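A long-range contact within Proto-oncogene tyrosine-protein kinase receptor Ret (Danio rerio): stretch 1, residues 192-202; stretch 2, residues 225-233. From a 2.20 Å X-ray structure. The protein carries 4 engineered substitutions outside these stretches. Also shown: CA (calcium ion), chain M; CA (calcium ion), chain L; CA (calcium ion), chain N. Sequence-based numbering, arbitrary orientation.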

# COMPACT_ATOMS: atom_id res chain seq x y z
N GLN A 192 -46.33 5.31 -8.81
CA GLN A 192 -44.89 5.15 -8.98
C GLN A 192 -44.25 4.92 -7.62
O GLN A 192 -44.68 5.50 -6.61
CB GLN A 192 -44.26 6.38 -9.66
CG GLN A 192 -44.80 6.71 -11.06
CD GLN A 192 -43.94 7.75 -11.79
OE1 GLN A 192 -43.13 8.45 -11.18
NE2 GLN A 192 -44.12 7.84 -13.11
N VAL A 193 -43.22 4.09 -7.59
CA VAL A 193 -42.52 3.79 -6.35
C VAL A 193 -41.07 4.26 -6.47
O VAL A 193 -40.61 4.69 -7.53
CB VAL A 193 -42.62 2.29 -6.01
CG1 VAL A 193 -44.09 1.93 -5.95
CG2 VAL A 193 -41.91 1.42 -7.08
N ASP A 194 -40.36 4.22 -5.34
CA ASP A 194 -39.00 4.76 -5.22
C ASP A 194 -38.13 3.67 -4.65
O ASP A 194 -38.27 3.29 -3.47
CB ASP A 194 -39.00 6.04 -4.36
CG ASP A 194 -37.58 6.65 -4.17
OD1 ASP A 194 -36.63 6.24 -4.86
OD2 ASP A 194 -37.43 7.56 -3.32
N ARG A 195 -37.25 3.11 -5.49
CA ARG A 195 -36.37 2.05 -5.02
C ARG A 195 -35.58 2.51 -3.80
O ARG A 195 -35.34 1.73 -2.87
CB ARG A 195 -35.44 1.61 -6.16
CG ARG A 195 -34.71 0.27 -5.93
CD ARG A 195 -33.61 0.33 -4.86
NE ARG A 195 -32.59 1.32 -5.16
CZ ARG A 195 -31.45 1.49 -4.49
NH1 ARG A 195 -31.10 0.72 -3.48
NH2 ARG A 195 -30.64 2.47 -4.86
N GLU A 196 -35.21 3.79 -3.75
CA GLU A 196 -34.44 4.32 -2.64
C GLU A 196 -35.24 4.41 -1.35
O GLU A 196 -34.66 4.51 -0.27
CB GLU A 196 -33.86 5.71 -2.98
CG GLU A 196 -32.53 5.68 -3.76
CD GLU A 196 -32.69 5.35 -5.26
OE1 GLU A 196 -33.71 5.78 -5.86
OE2 GLU A 196 -31.80 4.68 -5.83
N GLU A 197 -36.56 4.40 -1.42
CA GLU A 197 -37.33 4.34 -0.19
C GLU A 197 -37.55 2.90 0.23
O GLU A 197 -37.41 2.58 1.41
CB GLU A 197 -38.68 5.05 -0.35
N LYS A 198 -37.86 2.02 -0.73
CA LYS A 198 -38.17 0.63 -0.42
C LYS A 198 -37.88 -0.24 -1.64
O LYS A 198 -38.34 0.08 -2.74
CB LYS A 198 -39.63 0.52 0.01
CG LYS A 198 -39.85 -0.48 1.16
CD LYS A 198 -41.34 -0.68 1.45
CE LYS A 198 -41.53 -1.59 2.66
NZ LYS A 198 -42.96 -1.89 2.91
N GLU A 199 -37.11 -1.32 -1.44
CA GLU A 199 -36.69 -2.21 -2.52
C GLU A 199 -37.54 -3.47 -2.63
O GLU A 199 -37.40 -4.19 -3.61
CB GLU A 199 -35.22 -2.65 -2.35
CG GLU A 199 -34.21 -1.51 -2.01
CD GLU A 199 -32.75 -1.98 -2.09
OE1 GLU A 199 -32.42 -2.76 -3.02
OE2 GLU A 199 -31.95 -1.56 -1.21
N VAL A 200 -38.39 -3.75 -1.64
CA VAL A 200 -39.22 -4.96 -1.60
C VAL A 200 -40.53 -4.60 -0.90
O VAL A 200 -40.52 -4.11 0.23
CB VAL A 200 -38.56 -6.12 -0.83
CG1 VAL A 200 -39.52 -7.31 -0.77
CG2 VAL A 200 -37.22 -6.55 -1.43
N TYR A 201 -41.65 -4.85 -1.55
CA TYR A 201 -42.93 -4.69 -0.88
C TYR A 201 -43.47 -6.06 -0.50
O TYR A 201 -43.61 -6.94 -1.35
CB TYR A 201 -43.92 -3.94 -1.75
CG TYR A 201 -43.71 -2.45 -1.78
CD1 TYR A 201 -42.82 -1.86 -2.67
CD2 TYR A 201 -44.42 -1.62 -0.92
CE1 TYR A 201 -42.63 -0.53 -2.69
CE2 TYR A 201 -44.25 -0.28 -0.94
CZ TYR A 201 -43.36 0.27 -1.83
OH TYR A 201 -43.23 1.64 -1.85
N HIS A 202 -43.77 -6.23 0.78
CA HIS A 202 -44.41 -7.44 1.28
C HIS A 202 -45.92 -7.27 1.20
O HIS A 202 -46.47 -6.27 1.67
CB HIS A 202 -43.99 -7.73 2.72
CG HIS A 202 -42.54 -8.07 2.87
ND1 HIS A 202 -42.03 -9.30 2.49
CD2 HIS A 202 -41.49 -7.35 3.33
CE1 HIS A 202 -40.73 -9.32 2.73
NE2 HIS A 202 -40.38 -8.15 3.24
CA CA M . -32.45 4.83 -8.31
CA CA L . -35.57 6.69 -6.83
CA CA N . -26.73 7.66 -10.31
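Stretch 2, residues 225-233: NIYDEDDNS

Stretch 2 enters as the end of a β-strand, N225 to Y227, and then leaves strand geometry for an open loop from D228 to S233. Stretch 1 runs the other way: a loop, with helical backbone angles at R195 to E197, leads into a strand at V200 to H202. The N-to-C directions of the two strands make an angle of 158°, close to antiparallel, and their axes approach to 5.7 Å. V200 and N225 form a non-hydrogen-bonded antiparallel pair, with CA atoms 4.7 Å apart and both side chains on the same face of the sheet. The neighbouring backbone bond runs from I226 N to E199 O at 2.9 Å and is nearly straight. A water donates to both E199 O (2.8 Å) and N225 OD1 (3.0 Å), so the same carbonyl is tied to stretch 2 twice. Farther along, the CA atoms of R195 and D228 lie 5.7 Å apart, so the two chains are still close beyond the strands. The turn in stretch 1 is held by D194 O, which accepts from E197 N (2.9 Å) and K198 N (3.0 Å).

I226 is buried and gives the contact its apolar centre. Its branched side chain points toward stretch 1, where its CD1 lies 3.7 Å from V193 CG2 and 3.8 Å from Y201 CD1, at the edge of the tyrosine ring. The aliphatic part of R195 extends this packing, with R195 CB 3.9 Å from I226 CG2.

Arginine suits its place because a carbon chain that can pack on isoleucine ends in a charged group. R195 NE donates to D228 OD1 at 2.9 Å in a salt bridge; a weak second bond runs from R195 NH2 to D228 OD1 at 3.4 Å. Within stretch 1, R195 also pairs with E196, NH2 to OE2 at 2.7 Å, and its positive charge helps to offset the surrounding carboxylates.

Those carboxylates gather around calcium. One ion is bound by E196 OE2 (2.6 Å), D228 OD1 (2.4 Å), E229 O (2.4 Å) and D231 OD1 (2.5 Å); a second is bound by D194 OD1, E196 OE1 and D231 OD2, each at 2.3 Å, and by two waters. E196 and D231 thus each bridge both ions, a role suited to a two-oxygen carboxylate. The metals explain why E196 OE2 can lie 3.0 Å from D228 OD1: shared calcium offsets the repulsion between the acidic groups and joins the two loops.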

# COMPACT_ATOMS: atom_id res chain seq x y z
N ASN A 225 -40.52 -7.17 -6.01
CA ASN A 225 -39.18 -6.60 -6.02
C ASN A 225 -39.20 -5.29 -6.81
O ASN A 225 -39.91 -5.18 -7.81
CB ASN A 225 -38.18 -7.57 -6.65
CG ASN A 225 -37.99 -8.86 -5.82
OD1 ASN A 225 -37.45 -8.84 -4.73
ND2 ASN A 225 -38.43 -9.99 -6.38
N ILE A 226 -38.48 -4.28 -6.32
CA ILE A 226 -38.41 -2.98 -6.99
C ILE A 226 -37.02 -2.83 -7.61
O ILE A 226 -36.01 -2.82 -6.90
CB ILE A 226 -38.70 -1.80 -6.05
CG1 ILE A 226 -40.02 -1.98 -5.26
CG2 ILE A 226 -38.71 -0.49 -6.86
CD1 ILE A 226 -41.31 -2.11 -6.10
N TYR A 227 -36.99 -2.72 -8.94
CA TYR A 227 -35.75 -2.53 -9.67
C TYR A 227 -35.37 -1.06 -9.73
O TYR A 227 -36.21 -0.16 -9.75
CB TYR A 227 -35.85 -3.08 -11.09
CG TYR A 227 -35.85 -4.58 -11.15
CD1 TYR A 227 -35.74 -5.36 -10.00
CD2 TYR A 227 -35.91 -5.23 -12.37
CE1 TYR A 227 -35.73 -6.76 -10.06
CE2 TYR A 227 -35.89 -6.61 -12.45
CZ TYR A 227 -35.81 -7.37 -11.31
OH TYR A 227 -35.82 -8.73 -11.44
N ASP A 228 -34.07 -0.82 -9.78
CA ASP A 228 -33.48 0.50 -9.66
C ASP A 228 -33.28 1.10 -11.04
O ASP A 228 -33.01 0.40 -12.01
CB ASP A 228 -32.13 0.40 -8.94
CG ASP A 228 -31.55 1.73 -8.60
OD1 ASP A 228 -32.19 2.46 -7.84
OD2 ASP A 228 -30.44 2.03 -9.06
N GLU A 229 -33.38 2.41 -11.11
CA GLU A 229 -32.91 3.12 -12.28
C GLU A 229 -31.98 4.23 -11.82
O GLU A 229 -31.89 4.54 -10.63
CB GLU A 229 -34.08 3.66 -13.12
CG GLU A 229 -34.72 4.87 -12.57
CD GLU A 229 -35.77 5.43 -13.54
OE1 GLU A 229 -36.01 4.77 -14.57
OE2 GLU A 229 -36.34 6.52 -13.28
N ASP A 230 -31.26 4.82 -12.77
CA ASP A 230 -30.25 5.83 -12.47
C ASP A 230 -30.98 7.16 -12.33
O ASP A 230 -31.24 7.86 -13.31
CB ASP A 230 -29.17 5.85 -13.56
CG ASP A 230 -28.05 6.89 -13.30
OD1 ASP A 230 -28.02 7.55 -12.25
OD2 ASP A 230 -27.21 7.03 -14.20
N ASP A 231 -31.35 7.50 -11.10
CA ASP A 231 -32.12 8.72 -10.86
C ASP A 231 -31.52 9.54 -9.73
O ASP A 231 -32.22 10.36 -9.12
CB ASP A 231 -33.61 8.39 -10.59
CG ASP A 231 -33.83 7.61 -9.27
OD1 ASP A 231 -32.85 7.24 -8.58
OD2 ASP A 231 -35.00 7.37 -8.91
N ASN A 232 -30.24 9.33 -9.43
CA ASN A 232 -29.53 10.11 -8.43
C ASN A 232 -28.17 10.49 -8.98
O ASN A 232 -27.46 9.65 -9.52
CB ASN A 232 -29.37 9.33 -7.12
CG ASN A 232 -30.70 9.12 -6.41
OD1 ASN A 232 -31.11 9.94 -5.60
ND2 ASN A 232 -31.36 8.01 -6.71
N SER A 233 -27.82 11.79 -8.87
CA SER A 233 -26.53 12.20 -9.36
C SER A 233 -25.44 11.96 -8.32
O SER A 233 -25.71 11.95 -7.11
CB SER A 233 -26.54 13.67 -9.73
OG SER A 233 -27.03 14.44 -8.65
O HOH W 1 -35.84 -6.31 -4.55
O HOH W 2 -34.84 8.73 -5.94
O HOH W 3 -37.67 7.43 -7.49